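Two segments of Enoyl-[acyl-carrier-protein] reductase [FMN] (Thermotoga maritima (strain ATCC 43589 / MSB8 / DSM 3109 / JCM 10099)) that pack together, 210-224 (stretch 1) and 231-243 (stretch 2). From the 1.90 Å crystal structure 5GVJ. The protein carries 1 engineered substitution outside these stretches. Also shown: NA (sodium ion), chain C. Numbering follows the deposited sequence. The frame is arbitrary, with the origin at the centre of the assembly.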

# COMPACT_ATOMS: atom_id res chain seq x y z
N GLU A 210 10.32 19.56 -10.84
CA GLU A 210 10.36 18.93 -12.16
C GLU A 210 10.65 17.43 -12.03
O GLU A 210 10.11 16.63 -12.80
CB GLU A 210 11.42 19.60 -13.04
CG GLU A 210 11.11 21.06 -13.41
CD GLU A 210 12.35 21.83 -13.89
OE1 GLU A 210 12.25 23.07 -14.07
OE2 GLU A 210 13.42 21.20 -14.09
N LYS A 211 11.52 17.05 -11.10
CA LYS A 211 11.82 15.63 -10.93
C LYS A 211 10.61 14.85 -10.44
O LYS A 211 10.37 13.72 -10.88
CB LYS A 211 13.01 15.45 -9.99
CG LYS A 211 14.32 15.90 -10.62
CD LYS A 211 14.65 15.03 -11.83
CE LYS A 211 15.37 15.82 -12.93
NZ LYS A 211 16.70 15.25 -13.28
N ILE A 212 9.82 15.44 -9.54
CA ILE A 212 8.60 14.78 -9.07
C ILE A 212 7.63 14.57 -10.22
O ILE A 212 7.07 13.48 -10.40
CB ILE A 212 7.95 15.59 -7.94
CG1 ILE A 212 8.83 15.55 -6.68
CG2 ILE A 212 6.51 15.10 -7.66
CD1 ILE A 212 8.35 16.49 -5.57
N VAL A 213 7.42 15.61 -11.02
CA VAL A 213 6.54 15.52 -12.18
C VAL A 213 6.99 14.40 -13.11
O VAL A 213 6.20 13.57 -13.54
CB VAL A 213 6.48 16.87 -12.91
CG1 VAL A 213 5.91 16.70 -14.30
CG2 VAL A 213 5.66 17.88 -12.10
N LYS A 214 8.29 14.37 -13.42
CA LYS A 214 8.77 13.41 -14.41
C LYS A 214 8.83 12.00 -13.84
O LYS A 214 8.72 11.03 -14.60
CB LYS A 214 10.15 13.83 -14.92
CG LYS A 214 10.14 15.03 -15.86
CD LYS A 214 11.57 15.45 -16.19
CE LYS A 214 11.61 16.45 -17.35
NZ LYS A 214 11.33 17.83 -16.90
N ALA A 215 9.00 11.87 -12.53
CA ALA A 215 9.23 10.57 -11.92
C ALA A 215 8.01 9.67 -12.07
O ALA A 215 6.87 10.12 -11.93
CB ALA A 215 9.56 10.72 -10.44
N SER A 216 8.25 8.39 -12.35
CA SER A 216 7.20 7.38 -12.40
C SER A 216 7.07 6.68 -11.04
O SER A 216 7.81 6.96 -10.10
CB SER A 216 7.52 6.34 -13.47
OG SER A 216 8.58 5.52 -13.01
N ILE A 217 6.13 5.73 -10.95
CA ILE A 217 5.93 5.02 -9.69
C ILE A 217 7.12 4.13 -9.34
O ILE A 217 7.25 3.69 -8.19
CB ILE A 217 4.63 4.19 -9.71
CG1 ILE A 217 4.69 3.12 -10.80
CG2 ILE A 217 3.42 5.11 -9.92
CD1 ILE A 217 3.42 2.26 -10.89
N ARG A 218 8.01 3.86 -10.31
CA ARG A 218 9.16 2.99 -10.11
C ARG A 218 10.47 3.76 -9.98
O ARG A 218 11.54 3.15 -9.94
CB ARG A 218 9.28 1.99 -11.27
CG ARG A 218 8.23 0.90 -11.26
CD ARG A 218 8.54 -0.19 -12.29
NE ARG A 218 8.59 0.37 -13.65
CZ ARG A 218 8.93 -0.33 -14.73
NH1 ARG A 218 9.24 -1.61 -14.61
NH2 ARG A 218 8.94 0.25 -15.92
N ASP A 219 10.43 5.09 -9.91
CA ASP A 219 11.65 5.88 -9.97
C ASP A 219 12.19 6.25 -8.59
O ASP A 219 13.00 7.17 -8.50
CB ASP A 219 11.42 7.15 -10.79
CG ASP A 219 11.45 6.88 -12.28
OD1 ASP A 219 12.05 5.86 -12.70
OD2 ASP A 219 10.89 7.70 -13.03
N THR A 220 11.77 5.57 -7.53
CA THR A 220 12.43 5.77 -6.25
C THR A 220 13.22 4.52 -5.88
O THR A 220 13.00 3.44 -6.41
CB THR A 220 11.42 6.12 -5.14
OG1 THR A 220 10.64 4.96 -4.83
CG2 THR A 220 10.51 7.26 -5.56
N VAL A 221 14.17 4.71 -4.97
CA VAL A 221 14.99 3.63 -4.43
C VAL A 221 15.03 3.78 -2.92
O VAL A 221 14.93 4.88 -2.39
CB VAL A 221 16.44 3.63 -4.95
CG1 VAL A 221 16.54 2.90 -6.23
CG2 VAL A 221 16.94 5.05 -5.10
N VAL A 222 15.24 2.66 -2.24
CA VAL A 222 15.46 2.65 -0.81
C VAL A 222 16.95 2.45 -0.58
O VAL A 222 17.53 1.45 -1.02
CB VAL A 222 14.64 1.55 -0.12
CG1 VAL A 222 14.88 1.58 1.38
CG2 VAL A 222 13.16 1.71 -0.47
N THR A 223 17.58 3.41 0.10
CA THR A 223 19.00 3.38 0.40
C THR A 223 19.23 3.49 1.90
O THR A 223 18.44 4.11 2.62
CB THR A 223 19.75 4.53 -0.29
OG1 THR A 223 19.27 5.78 0.23
CG2 THR A 223 19.52 4.50 -1.79
N GLY A 224 20.33 2.90 2.36
CA GLY A 224 20.68 2.93 3.77
C GLY A 224 19.93 1.91 4.59
O GLY A 224 19.88 0.73 4.24
N ALA A 231 15.84 4.86 3.70
CA ALA A 231 15.20 6.10 3.27
C ALA A 231 14.92 6.02 1.78
O ALA A 231 15.75 5.53 1.01
CB ALA A 231 16.08 7.31 3.58
N ARG A 232 13.74 6.48 1.38
CA ARG A 232 13.31 6.42 -0.01
C ARG A 232 13.62 7.74 -0.70
O ARG A 232 13.18 8.80 -0.25
CB ARG A 232 11.82 6.10 -0.13
CG ARG A 232 11.34 6.00 -1.58
CD ARG A 232 9.88 5.58 -1.65
NE ARG A 232 9.65 4.32 -0.94
CZ ARG A 232 9.84 3.12 -1.47
NH1 ARG A 232 10.27 3.00 -2.72
NH2 ARG A 232 9.60 2.02 -0.74
N VAL A 233 14.37 7.66 -1.80
CA VAL A 233 14.73 8.83 -2.59
C VAL A 233 14.61 8.51 -4.07
O VAL A 233 14.58 7.35 -4.49
CB VAL A 233 16.17 9.34 -2.28
CG1 VAL A 233 16.28 9.82 -0.84
CG2 VAL A 233 17.19 8.25 -2.58
N LEU A 234 14.55 9.57 -4.86
CA LEU A 234 14.52 9.46 -6.32
C LEU A 234 15.77 8.76 -6.83
O LEU A 234 16.85 8.85 -6.23
CB LEU A 234 14.39 10.86 -6.92
CG LEU A 234 13.22 11.20 -7.85
CD1 LEU A 234 12.03 10.31 -7.61
CD2 LEU A 234 12.83 12.65 -7.66
N ARG A 235 15.63 8.03 -7.94
CA ARG A 235 16.76 7.31 -8.54
C ARG A 235 17.73 8.26 -9.23
O ARG A 235 17.84 8.27 -10.46
CB ARG A 235 16.25 6.26 -9.54
CG ARG A 235 15.62 5.05 -8.88
CD ARG A 235 15.31 3.92 -9.86
NE ARG A 235 14.55 2.86 -9.21
CZ ARG A 235 15.07 1.70 -8.81
NH1 ARG A 235 16.35 1.45 -9.00
NH2 ARG A 235 14.30 0.80 -8.21
N THR A 236 18.45 9.04 -8.45
CA THR A 236 19.36 10.10 -8.85
C THR A 236 20.80 9.60 -8.84
O THR A 236 21.10 8.55 -8.27
CB THR A 236 19.18 11.30 -7.90
OG1 THR A 236 19.46 12.53 -8.59
CG2 THR A 236 20.10 11.19 -6.72
N PRO A 237 21.74 10.31 -9.49
CA PRO A 237 23.15 9.88 -9.42
C PRO A 237 23.67 9.73 -8.00
O PRO A 237 24.41 8.79 -7.71
CB PRO A 237 23.89 10.99 -10.17
CG PRO A 237 22.90 11.51 -11.13
CD PRO A 237 21.56 11.42 -10.44
N PHE A 238 23.30 10.65 -7.10
CA PHE A 238 23.78 10.57 -5.73
C PHE A 238 23.20 9.36 -5.01
O PHE A 238 23.88 8.74 -4.19
CB PHE A 238 23.43 11.85 -4.97
CG PHE A 238 24.06 11.92 -3.61
CD1 PHE A 238 25.44 12.02 -3.48
CD2 PHE A 238 23.28 11.89 -2.47
CE1 PHE A 238 26.02 12.09 -2.23
CE2 PHE A 238 23.86 11.97 -1.22
CZ PHE A 238 25.24 12.06 -1.10
N ALA A 239 21.94 9.01 -5.30
CA ALA A 239 21.38 7.80 -4.71
C ALA A 239 22.12 6.57 -5.20
O ALA A 239 22.23 5.58 -4.46
CB ALA A 239 19.89 7.70 -5.03
N ARG A 240 22.63 6.60 -6.43
CA ARG A 240 23.47 5.51 -6.91
C ARG A 240 24.79 5.46 -6.15
O ARG A 240 25.21 4.39 -5.69
CB ARG A 240 23.73 5.66 -8.41
CG ARG A 240 22.69 4.99 -9.30
CD ARG A 240 22.86 5.45 -10.74
NE ARG A 240 21.92 6.52 -10.98
CZ ARG A 240 21.98 7.37 -12.00
NH1 ARG A 240 22.97 7.28 -12.89
NH2 ARG A 240 21.07 8.32 -12.11
N LYS A 241 25.46 6.61 -6.01
CA LYS A 241 26.76 6.62 -5.35
C LYS A 241 26.66 6.17 -3.90
O LYS A 241 27.62 5.59 -3.37
CB LYS A 241 27.37 8.02 -5.43
CG LYS A 241 27.75 8.43 -6.85
CD LYS A 241 28.87 9.45 -6.85
CE LYS A 241 28.46 10.72 -6.13
NZ LYS A 241 27.63 11.61 -7.00
N ILE A 242 25.53 6.42 -3.24
CA ILE A 242 25.36 5.98 -1.86
C ILE A 242 25.25 4.46 -1.79
O ILE A 242 25.78 3.82 -0.86
CB ILE A 242 24.15 6.68 -1.22
CG1 ILE A 242 24.47 8.15 -0.94
CG2 ILE A 242 23.72 5.97 0.06
CD1 ILE A 242 25.61 8.35 0.05
N GLN A 243 24.58 3.84 -2.76
CA GLN A 243 24.51 2.39 -2.81
C GLN A 243 25.85 1.81 -3.25
O GLN A 243 26.06 0.60 -3.19
CB GLN A 243 23.40 1.93 -3.76
CG GLN A 243 22.01 2.42 -3.37
CD GLN A 243 20.96 2.10 -4.42
OE1 GLN A 243 20.88 2.76 -5.46
NE2 GLN A 243 20.16 1.07 -4.17
NA NA C . 5.43 12.20 -11.64
O HOH W 1 4.11 10.90 -13.31

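Where the strand pairing ends, an arginine takes over: Arg-235 reaches back along stretch 1, its NE donating to Arg-218 O (3.1 Å) while its own backbone N donates to Asp-219 O (2.8 Å). One residue thus satisfies two successive carbonyls of the segment leading into the strand, and its guanidinium lays one face over Val-221; Val-221 CG1 lies 3.1 Å from Arg-235 NH1, unusually short for an apolar carbon and a nitrogen.

The framework is a two-stranded antiparallel ladder, 220-223 against 231-234, its axes inclined at 143°. Val-221 and Val-233 exchange backbone hydrogen bonds, Val-221 N to Val-233 O at 2.7 Å and Val-233 N to Val-221 O at 2.9 Å; Thr-223 and Ala-231 repeat the exchange, with both N to O distances at 2.9 Å. Between these rungs the strands draw closer, and CA-H groups approach carbonyls, as where Arg-232 CA lies 3.3 Å from Val-221 O.

The register sorts the side chains: the hydrogen-bonded pairs, Val-221 with Val-233 and Thr-223 with Ala-231, share the face covered by helix 237-242, and the narrow pair Val-222 and Arg-232 takes the other. Beneath the helix, Val-221 CG2 meets Val-233 CG2 at 4.1 Å and Ala-239 CB at 4.0 Å, while Thr-223 CB lies 4.2 Å from Ile-242 CG2. On the other face, the Arg-232 side chain starts extended (chi1 and chi2 t) and bends at chi3 (m), bringing its guanidinium to stretch 1, where Arg-232 NH1 donates to Thr-220 OG1 at 2.9 Å, near the guanidinium plane, and Val-222 CG2 covers one face, 3.6 Å from Arg-232 NH2.

At the same end as Arg-235, Leu-234 points its CA-to-CB bond away from stretch 1, yet its branches return: Leu-234 CD2 packs on Lys-211 CB (3.6 Å) and CD1 on Ala-215 CB (3.8 Å), against helix 210-214 and the residue just after it.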